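Local coordinates for SusD homolog (Bacteroides thetaiotaomicron VPI-5482, PDB 3FDH), which probably binds glycans at the outer surface of the bacterial outer membrane, as a lipoprotein of the SusD/RagB family, at residues Gln58-Glu63 / Pro310-Ser315; Tyr48-Val53 / Ile449-Pro454. One frame throughout, in Å; residues are numbered along the deposited sequence. Where two conformers were deposited one is given.

Interaction 1 of 2, residues Gln58-Glu63 / Pro310-Ser315; sequences QLYYAE and PDQSTS
Y60 and Q312 carry this contact by stacking; it packs the loop between strands 292-293 and 319-320 against the short helix 57-63 that follows strand 52-54 of this SusD-like protein. The Q312 chain runs flat over one face of the tyrosine: CB sits above the ring centre, 3.9 Å from the centroid, as a CH-pi contact, and the amide follows over the CD2 side, CD 3.7 Å from Y60 CD2. Ring and amide planes are only 6° apart. In Q312, chi2 of 179° carries CD on across the ring, and the amide reaches Y61, whose ring stands perpendicular to it.

Apolar packing is slighter: P310 CG lies 4.1 Å from Y60 CD1, and P310 CD touches E63 CG at 3.9 Å; P310 also touches V53 of strand 52-54. E63 turns its carboxylate elsewhere, to S47, G54 and G308.

The polar links are few. Q312 NE2 gives a weak hydrogen bond to Y61 OH (3.4 Å), while OE1 accepts from the backbone N of N57. At the edge of the Y60 ring, P310 O lies 3.3 Å from CE1, and one water joins the two residues, donating to P310 O at 2.6 Å and bonding Y60 OH at 3.1 Å. The bonds at OE1 and NE2 are consistent with the amide staying stacked on Y60, so loop and helix meet mainly through stacking.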
ATOM      1  N   GLN A  58     -15.905  11.251   8.111  1.00 29.28           N
ATOM      2  CA  GLN A  58     -15.261  11.467   6.814  1.00 30.15           C
ATOM      3  C   GLN A  58     -15.212  10.251   5.899  1.00 29.44           C
ATOM      4  O   GLN A  58     -15.511  10.359   4.705  1.00 30.29           O
ATOM      5  CB  GLN A  58     -13.863  12.065   6.950  1.00 31.55           C
ATOM      6  CG  GLN A  58     -13.937  13.523   7.334  1.00 37.04           C
ATOM      7  CD  GLN A  58     -12.560  14.199   7.436  1.00 49.65           C
ATOM      8  OE1 GLN A  58     -12.107  14.493   8.557  1.00 56.10           O
ATOM      9  NE2 GLN A  58     -11.874  14.423   6.273  1.00 40.27           N
ATOM     10  N   LEU A  59     -14.831   9.120   6.446  1.00 29.04           N
ATOM     11  CA  LEU A  59     -14.711   7.889   5.646  0.50 29.39           C
ATOM     12  C   LEU A  59     -16.099   7.425   5.157  1.00 30.55           C
ATOM     13  O   LEU A  59     -16.209   6.751   4.129  1.00 30.84           O
ATOM     14  CB  LEU A  59     -13.957   6.790   6.407  0.50 29.08           C
ATOM     15  CG  LEU A  59     -13.307   5.707   5.547  0.50 25.19           C
ATOM     16  CD1 LEU A  59     -12.279   6.315   4.580  0.50 25.64           C
ATOM     17  CD2 LEU A  59     -12.666   4.666   6.441  0.50 28.40           C
ATOM     18  N   TYR A  60     -17.134   7.819   5.881  1.00 28.25           N
ATOM     19  CA  TYR A  60     -18.515   7.478   5.475  1.00 26.69           C
ATOM     20  C   TYR A  60     -18.822   8.234   4.195  1.00 27.87           C
ATOM     21  O   TYR A  60     -19.332   7.655   3.214  1.00 27.39           O
ATOM     22  CB  TYR A  60     -19.559   7.808   6.548  1.00 27.79           C
ATOM     23  CG  TYR A  60     -20.963   7.807   5.980  1.00 26.90           C
ATOM     24  CD1 TYR A  60     -21.654   6.624   5.788  1.00 27.45           C
ATOM     25  CD2 TYR A  60     -21.562   8.979   5.574  1.00 30.95           C
ATOM     26  CE1 TYR A  60     -22.929   6.610   5.232  1.00 26.91           C
ATOM     27  CE2 TYR A  60     -22.837   8.983   5.020  1.00 29.09           C
ATOM     28  CZ  TYR A  60     -23.493   7.788   4.824  1.00 27.67           C
ATOM     29  OH  TYR A  60     -24.734   7.776   4.268  1.00 30.06           O
ATOM     30  N   TYR A  61     -18.431   9.501   4.198  1.00 26.61           N
ATOM     31  CA  TYR A  61     -18.679  10.419   3.043  1.00 28.74           C
ATOM     32  C   TYR A  61     -17.829  10.040   1.825  1.00 28.80           C
ATOM     33  O   TYR A  61     -18.204  10.242   0.657  1.00 25.87           O
ATOM     34  CB  TYR A  61     -18.593  11.902   3.438  1.00 29.66           C
ATOM     35  CG  TYR A  61     -19.767  12.226   4.371  1.00 28.65           C
ATOM     36  CD1 TYR A  61     -21.069  12.226   3.887  1.00 28.44           C
ATOM     37  CD2 TYR A  61     -19.575  12.421   5.720  1.00 28.96           C
ATOM     38  CE1 TYR A  61     -22.165  12.450   4.730  1.00 32.14           C
ATOM     39  CE2 TYR A  61     -20.651  12.639   6.578  1.00 27.27           C
ATOM     40  CZ  TYR A  61     -21.944  12.641   6.082  1.00 29.39           C
ATOM     41  OH  TYR A  61     -22.996  12.871   6.949  1.00 29.79           O
ATOM     42  N   ALA A  62     -16.704   9.428   2.114  1.00 28.20           N
ATOM     43  CA  ALA A  62     -15.828   8.888   1.055  1.00 28.64           C
ATOM     44  C   ALA A  62     -16.518   7.650   0.474  1.00 28.40           C
ATOM     45  O   ALA A  62     -16.601   7.448  -0.733  1.00 27.79           O
ATOM     46  CB  ALA A  62     -14.416   8.533   1.594  1.00 27.88           C
ATOM     47  N   GLU A  63     -17.043   6.816   1.360  1.00 27.28           N
ATOM     48  CA  GLU A  63     -17.706   5.601   0.944  1.00 27.68           C
ATOM     49  C   GLU A  63     -18.901   5.830   0.007  1.00 29.66           C
ATOM     50  O   GLU A  63     -19.108   5.102  -0.967  1.00 30.25           O
ATOM     51  CB  GLU A  63     -18.160   4.834   2.200  1.00 25.69           C
ATOM     52  CG  GLU A  63     -18.729   3.410   1.910  1.00 26.89           C
ATOM     53  CD  GLU A  63     -17.690   2.431   1.359  1.00 29.86           C
ATOM     54  OE1 GLU A  63     -16.525   2.422   1.851  1.00 26.22           O
ATOM     55  OE2 GLU A  63     -18.074   1.619   0.481  1.00 29.67           O
ATOM     56  N   PRO A 310     -23.639   1.968   3.381  1.00 28.62           N
ATOM     57  CA  PRO A 310     -24.008   1.701   4.767  1.00 28.24           C
ATOM     58  C   PRO A 310     -24.779   2.815   5.441  1.00 27.24           C
ATOM     59  O   PRO A 310     -24.804   3.960   5.004  1.00 26.90           O
ATOM     60  CB  PRO A 310     -22.655   1.657   5.476  1.00 28.42           C
ATOM     61  CG  PRO A 310     -21.872   2.687   4.741  1.00 29.54           C
ATOM     62  CD  PRO A 310     -22.289   2.514   3.276  1.00 25.91           C
ATOM     63  N   ASP A 311     -25.413   2.446   6.523  1.00 28.08           N
ATOM     64  CA  ASP A 311     -25.970   3.422   7.454  1.00 29.53           C
ATOM     65  C   ASP A 311     -24.751   3.943   8.221  1.00 29.44           C
ATOM     66  O   ASP A 311     -23.799   3.197   8.471  1.00 32.15           O
ATOM     67  CB  ASP A 311     -26.937   2.765   8.431  1.00 30.10           C
ATOM     68  CG  ASP A 311     -28.223   2.318   7.771  1.00 31.70           C
ATOM     69  OD1 ASP A 311     -28.616   2.922   6.740  1.00 34.38           O
ATOM     70  OD2 ASP A 311     -28.853   1.395   8.333  1.00 35.91           O
ATOM     71  N   GLN A 312     -24.764   5.220   8.572  1.00 28.87           N
ATOM     72  CA  GLN A 312     -23.631   5.815   9.257  1.00 26.91           C
ATOM     73  C   GLN A 312     -23.679   5.458  10.748  1.00 26.59           C
ATOM     74  O   GLN A 312     -24.642   5.767  11.465  1.00 25.07           O
ATOM     75  CB  GLN A 312     -23.629   7.312   9.005  1.00 27.70           C
ATOM     76  CG  GLN A 312     -22.336   7.939   9.418  1.00 30.29           C
ATOM     77  CD  GLN A 312     -22.308   9.415   9.151  1.00 30.90           C
ATOM     78  OE1 GLN A 312     -21.292  10.074   9.412  1.00 29.10           O
ATOM     79  NE2 GLN A 312     -23.420   9.958   8.641  1.00 28.28           N
ATOM     80  N   SER A 313     -22.657   4.756  11.210  1.00 24.99           N
ATOM     81  CA  SER A 313     -22.637   4.251  12.566  1.00 27.66           C
ATOM     82  C   SER A 313     -21.291   3.608  12.883  1.00 29.13           C
ATOM     83  O   SER A 313     -20.684   2.959  12.025  1.00 29.63           O
ATOM     84  CB  SER A 313     -23.730   3.186  12.696  1.00 28.84           C
ATOM     85  OG  SER A 313     -23.707   2.517  13.955  1.00 29.84           O
ATOM     86  N   THR A 314     -20.850   3.764  14.124  1.00 29.19           N
ATOM     87  CA  THR A 314     -19.574   3.208  14.534  1.00 30.24           C
ATOM     88  C   THR A 314     -19.798   1.940  15.333  1.00 32.13           C
ATOM     89  O   THR A 314     -18.855   1.307  15.795  1.00 35.50           O
ATOM     90  CB  THR A 314     -18.732   4.184  15.383  1.00 29.53           C
ATOM     91  OG1 THR A 314     -19.480   4.576  16.542  1.00 27.27           O
ATOM     92  CG2 THR A 314     -18.329   5.429  14.560  1.00 27.59           C
ATOM     93  N   SER A 315     -21.062   1.576  15.477  1.00 31.79           N
ATOM     94  CA  SER A 315     -21.432   0.408  16.269  1.00 32.64           C
ATOM     95  C   SER A 315     -22.237  -0.681  15.558  1.00 33.06           C
ATOM     96  O   SER A 315     -22.236  -1.830  15.982  1.00 36.04           O
ATOM     97  CB  SER A 315     -22.223   0.848  17.506  1.00 34.21           C
ATOM     98  OG  SER A 315     -23.375   1.594  17.176  1.00 35.87           O
TER
HETATM   99  O   HOH W   1     -25.694   5.146   2.851  1.00 33.33           O

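Interaction 2 of 2, residues Tyr48-Val53 / Ile449-Pro454; sequences YIEYEV and ITLTNP
The backbones come nearest at E50 and L451, their CA atoms 6.7 Å apart, where the turn after helix 40-48 faces the loop that leads to helix 456-459. E50 spans the gap with its carboxylate. OE1 takes the N-H of T452 at 2.9 Å in a nearly straight bond (174°), and OE2 takes that of N453 at 2.8 Å, more bent; both oxygens are met on their syn sides, somewhat out of the carboxylate plane. A weak second bond joins T452 N to OE2. S266 OG also bonds OE1, so this buried carboxylate has several donors, which would be expected to stabilise its negative charge. The chain is extended beyond CG (chi2 -176°), carrying CD out toward the two amides.

E50, at positive phi, is the C-prime residue of a Schellman motif that ends the helix, with Y51 N bonded to S46 O and E50 N to S47 O. Alongside the E50 stem, L451 CD2 lies 3.9 Å from E50 CG and 3.7 Å from I49 O; its CD1 approaches Y48 O at 3.7 Å. F438 of helix 431-443 touches both I49 and L451. N453 CB comes within 3.2 Å of E50 OE2, next to the N-H that bonds it, while N453 OD1 caps the backbone N of N455 at the approach to helix 456-459.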
ATOM      1  N   TYR A  48     -11.921   2.711  -1.219  1.00 29.28           N
ATOM      2  CA  TYR A  48     -12.097   2.798  -2.665  1.00 28.55           C
ATOM      3  C   TYR A  48     -12.078   1.435  -3.371  1.00 28.46           C
ATOM      4  O   TYR A  48     -12.877   1.208  -4.288  1.00 30.30           O
ATOM      5  CB  TYR A  48     -11.128   3.777  -3.303  1.00 28.31           C
ATOM      6  CG  TYR A  48     -11.174   5.182  -2.790  1.00 30.93           C
ATOM      7  CD1 TYR A  48     -12.334   5.718  -2.258  1.00 28.84           C
ATOM      8  CD2 TYR A  48     -10.091   6.032  -2.973  1.00 29.77           C
ATOM      9  CE1 TYR A  48     -12.381   7.032  -1.868  1.00 28.05           C
ATOM     10  CE2 TYR A  48     -10.131   7.338  -2.570  1.00 30.39           C
ATOM     11  CZ  TYR A  48     -11.296   7.849  -2.040  1.00 32.62           C
ATOM     12  OH  TYR A  48     -11.380   9.190  -1.661  1.00 26.32           O
ATOM     13  N   ILE A  49     -11.191   0.534  -2.953  1.00 29.14           N
ATOM     14  CA  ILE A  49     -11.068  -0.810  -3.563  1.00 28.76           C
ATOM     15  C   ILE A  49     -11.664  -1.919  -2.712  1.00 28.40           C
ATOM     16  O   ILE A  49     -11.404  -3.107  -2.866  1.00 31.47           O
ATOM     17  CB  ILE A  49      -9.665  -1.129  -4.139  1.00 30.06           C
ATOM     18  CG1 ILE A  49      -8.539  -0.806  -3.175  1.00 30.66           C
ATOM     19  CG2 ILE A  49      -9.495  -0.268  -5.410  1.00 25.52           C
ATOM     20  CD1 ILE A  49      -8.523  -1.603  -1.943  1.00 28.04           C
ATOM     21  N   GLU A  50     -12.468  -1.450  -1.768  1.00 28.58           N
ATOM     22  CA  GLU A  50     -13.389  -2.300  -1.023  1.00 26.93           C
ATOM     23  C   GLU A  50     -12.832  -3.394  -0.148  1.00 28.32           C
ATOM     24  O   GLU A  50     -13.442  -4.456   0.034  1.00 28.04           O
ATOM     25  CB  GLU A  50     -14.489  -2.815  -1.962  1.00 26.84           C
ATOM     26  CG  GLU A  50     -15.307  -1.677  -2.618  1.00 26.81           C
ATOM     27  CD  GLU A  50     -16.460  -2.138  -3.475  1.00 29.92           C
ATOM     28  OE1 GLU A  50     -16.777  -3.337  -3.521  1.00 31.46           O
ATOM     29  OE2 GLU A  50     -17.048  -1.269  -4.150  1.00 28.57           O
ATOM     30  N   TYR A  51     -11.687  -3.092   0.443  1.00 28.20           N
ATOM     31  CA  TYR A  51     -11.108  -3.964   1.504  1.00 26.24           C
ATOM     32  C   TYR A  51     -11.881  -3.768   2.823  1.00 25.94           C
ATOM     33  O   TYR A  51     -11.966  -4.652   3.716  1.00 30.47           O
ATOM     34  CB  TYR A  51      -9.683  -3.555   1.768  1.00 25.73           C
ATOM     35  CG  TYR A  51      -8.646  -4.143   0.848  1.00 28.81           C
ATOM     36  CD1 TYR A  51      -8.889  -5.340   0.141  1.00 25.59           C
ATOM     37  CD2 TYR A  51      -7.376  -3.557   0.744  1.00 28.68           C
ATOM     38  CE1 TYR A  51      -7.897  -5.914  -0.661  1.00 29.04           C
ATOM     39  CE2 TYR A  51      -6.393  -4.114  -0.044  1.00 28.28           C
ATOM     40  CZ  TYR A  51      -6.624  -5.299  -0.717  1.00 25.01           C
ATOM     41  OH  TYR A  51      -5.614  -5.821  -1.505  1.00 25.79           O
ATOM     42  N   GLU A  52     -12.409  -2.557   2.919  1.00 28.50           N
ATOM     43  CA  GLU A  52     -13.197  -2.063   4.047  1.00 26.99           C
ATOM     44  C   GLU A  52     -14.251  -1.134   3.583  1.00 28.18           C
ATOM     45  O   GLU A  52     -14.171  -0.589   2.471  1.00 27.25           O
ATOM     46  CB  GLU A  52     -12.319  -1.346   5.106  1.00 29.17           C
ATOM     47  CG  GLU A  52     -11.111  -2.142   5.635  1.00 28.74           C
ATOM     48  CD  GLU A  52     -11.400  -3.372   6.461  1.00 32.82           C
ATOM     49  OE1 GLU A  52     -12.539  -3.538   6.953  1.00 33.92           O
ATOM     50  OE2 GLU A  52     -10.435  -4.160   6.676  1.00 29.88           O
ATOM     51  N   VAL A  53     -15.194  -0.903   4.486  1.00 28.63           N
ATOM     52  CA  VAL A  53     -16.288   0.039   4.246  1.00 28.39           C
ATOM     53  C   VAL A  53     -16.196   1.192   5.215  1.00 28.47           C
ATOM     54  O   VAL A  53     -16.040   1.024   6.420  1.00 28.05           O
ATOM     55  CB  VAL A  53     -17.682  -0.645   4.349  1.00 29.18           C
ATOM     56  CG1 VAL A  53     -18.798   0.333   4.012  1.00 25.77           C
ATOM     57  CG2 VAL A  53     -17.753  -1.852   3.407  1.00 29.93           C
ATOM     58  N   ILE A 449     -10.874  -7.476 -10.864  1.00 33.31           N
ATOM     59  CA  ILE A 449     -11.294  -7.212  -9.479  1.00 31.80           C
ATOM     60  C   ILE A 449     -12.646  -6.535  -9.504  1.00 31.76           C
ATOM     61  O   ILE A 449     -12.787  -5.432  -9.975  1.00 31.33           O
ATOM     62  CB  ILE A 449     -10.287  -6.313  -8.695  1.00 32.95           C
ATOM     63  CG1 ILE A 449      -8.864  -6.873  -8.740  1.00 31.91           C
ATOM     64  CG2 ILE A 449     -10.774  -6.048  -7.244  1.00 32.33           C
ATOM     65  CD1 ILE A 449      -8.759  -8.254  -8.322  1.00 31.83           C
ATOM     66  N   THR A 450     -13.651  -7.224  -9.001  1.00 30.92           N
ATOM     67  CA  THR A 450     -15.006  -6.665  -8.966  1.00 31.89           C
ATOM     68  C   THR A 450     -15.240  -5.775  -7.759  1.00 30.52           C
ATOM     69  O   THR A 450     -14.971  -6.156  -6.620  1.00 33.20           O
ATOM     70  CB  THR A 450     -16.063  -7.790  -8.893  1.00 32.70           C
ATOM     71  OG1 THR A 450     -15.957  -8.605 -10.063  1.00 40.10           O
ATOM     72  CG2 THR A 450     -17.481  -7.213  -8.840  1.00 38.53           C
ATOM     73  N   LEU A 451     -15.769  -4.599  -8.032  1.00 31.35           N
ATOM     74  CA  LEU A 451     -16.186  -3.637  -6.992  1.00 29.90           C
ATOM     75  C   LEU A 451     -17.673  -3.480  -7.088  1.00 31.03           C
ATOM     76  O   LEU A 451     -18.206  -3.427  -8.182  1.00 33.47           O
ATOM     77  CB  LEU A 451     -15.505  -2.278  -7.187  1.00 29.91           C
ATOM     78  CG  LEU A 451     -13.974  -2.367  -7.114  1.00 30.20           C
ATOM     79  CD1 LEU A 451     -13.440  -0.934  -7.229  1.00 31.29           C
ATOM     80  CD2 LEU A 451     -13.548  -3.050  -5.842  1.00 30.39           C
ATOM     81  N   THR A 452     -18.359  -3.382  -5.961  1.00 29.42           N
ATOM     82  CA  THR A 452     -19.828  -3.307  -5.976  1.00 29.85           C
ATOM     83  C   THR A 452     -20.443  -1.955  -5.608  1.00 30.58           C
ATOM     84  O   THR A 452     -21.635  -1.760  -5.738  1.00 29.86           O
ATOM     85  CB  THR A 452     -20.427  -4.433  -5.116  1.00 31.57           C
ATOM     86  OG1 THR A 452     -20.139  -4.224  -3.735  1.00 32.22           O
ATOM     87  CG2 THR A 452     -19.848  -5.763  -5.554  1.00 32.31           C
ATOM     88  N   ASN A 453     -19.624  -0.998  -5.177  1.00 30.01           N
ATOM     89  CA  ASN A 453     -20.153   0.325  -4.815  1.00 30.80           C
ATOM     90  C   ASN A 453     -20.988   0.919  -5.974  1.00 31.34           C
ATOM     91  O   ASN A 453     -20.452   1.169  -7.039  1.00 33.79           O
ATOM     92  CB  ASN A 453     -18.978   1.254  -4.448  1.00 30.78           C
ATOM     93  CG  ASN A 453     -19.418   2.532  -3.790  1.00 32.10           C
ATOM     94  OD1 ASN A 453     -20.438   3.127  -4.160  1.00 30.21           O
ATOM     95  ND2 ASN A 453     -18.584   3.025  -2.861  1.00 29.09           N
ATOM     96  N   PRO A 454     -22.284   1.218  -5.759  1.00 29.43           N
ATOM     97  CA  PRO A 454     -23.070   1.692  -6.901  1.00 32.25           C
ATOM     98  C   PRO A 454     -22.693   3.053  -7.359  1.00 31.51           C
ATOM     99  O   PRO A 454     -23.050   3.468  -8.460  1.00 32.47           O
ATOM    100  CB  PRO A 454     -24.493   1.753  -6.342  1.00 32.46           C
ATOM    101  CG  PRO A 454     -24.467   0.937  -5.111  1.00 34.90           C
ATOM    102  CD  PRO A 454     -23.118   1.063  -4.559  1.00 30.33           C
TER

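In the fold
The two contacts lie on the same side of the chain's centre, about 14 Å apart between centres, and consecutive pieces of chain join them: strand 52-54 leads into helix 57-63. Interaction 1 is the more peripheral, with side-chain stacking at a partly buried surface, against buried charge-to-backbone bonding in interaction 2. In sequence, interaction 1 is nested inside the long loop closed by interaction 2, which brings the region after helix 431-443 back to the N-terminal part. They also meet directly: E63 O probably accepts from N453 ND2, E63 OE1 packs on V53 CA, and P310 CG touches V53 CG1.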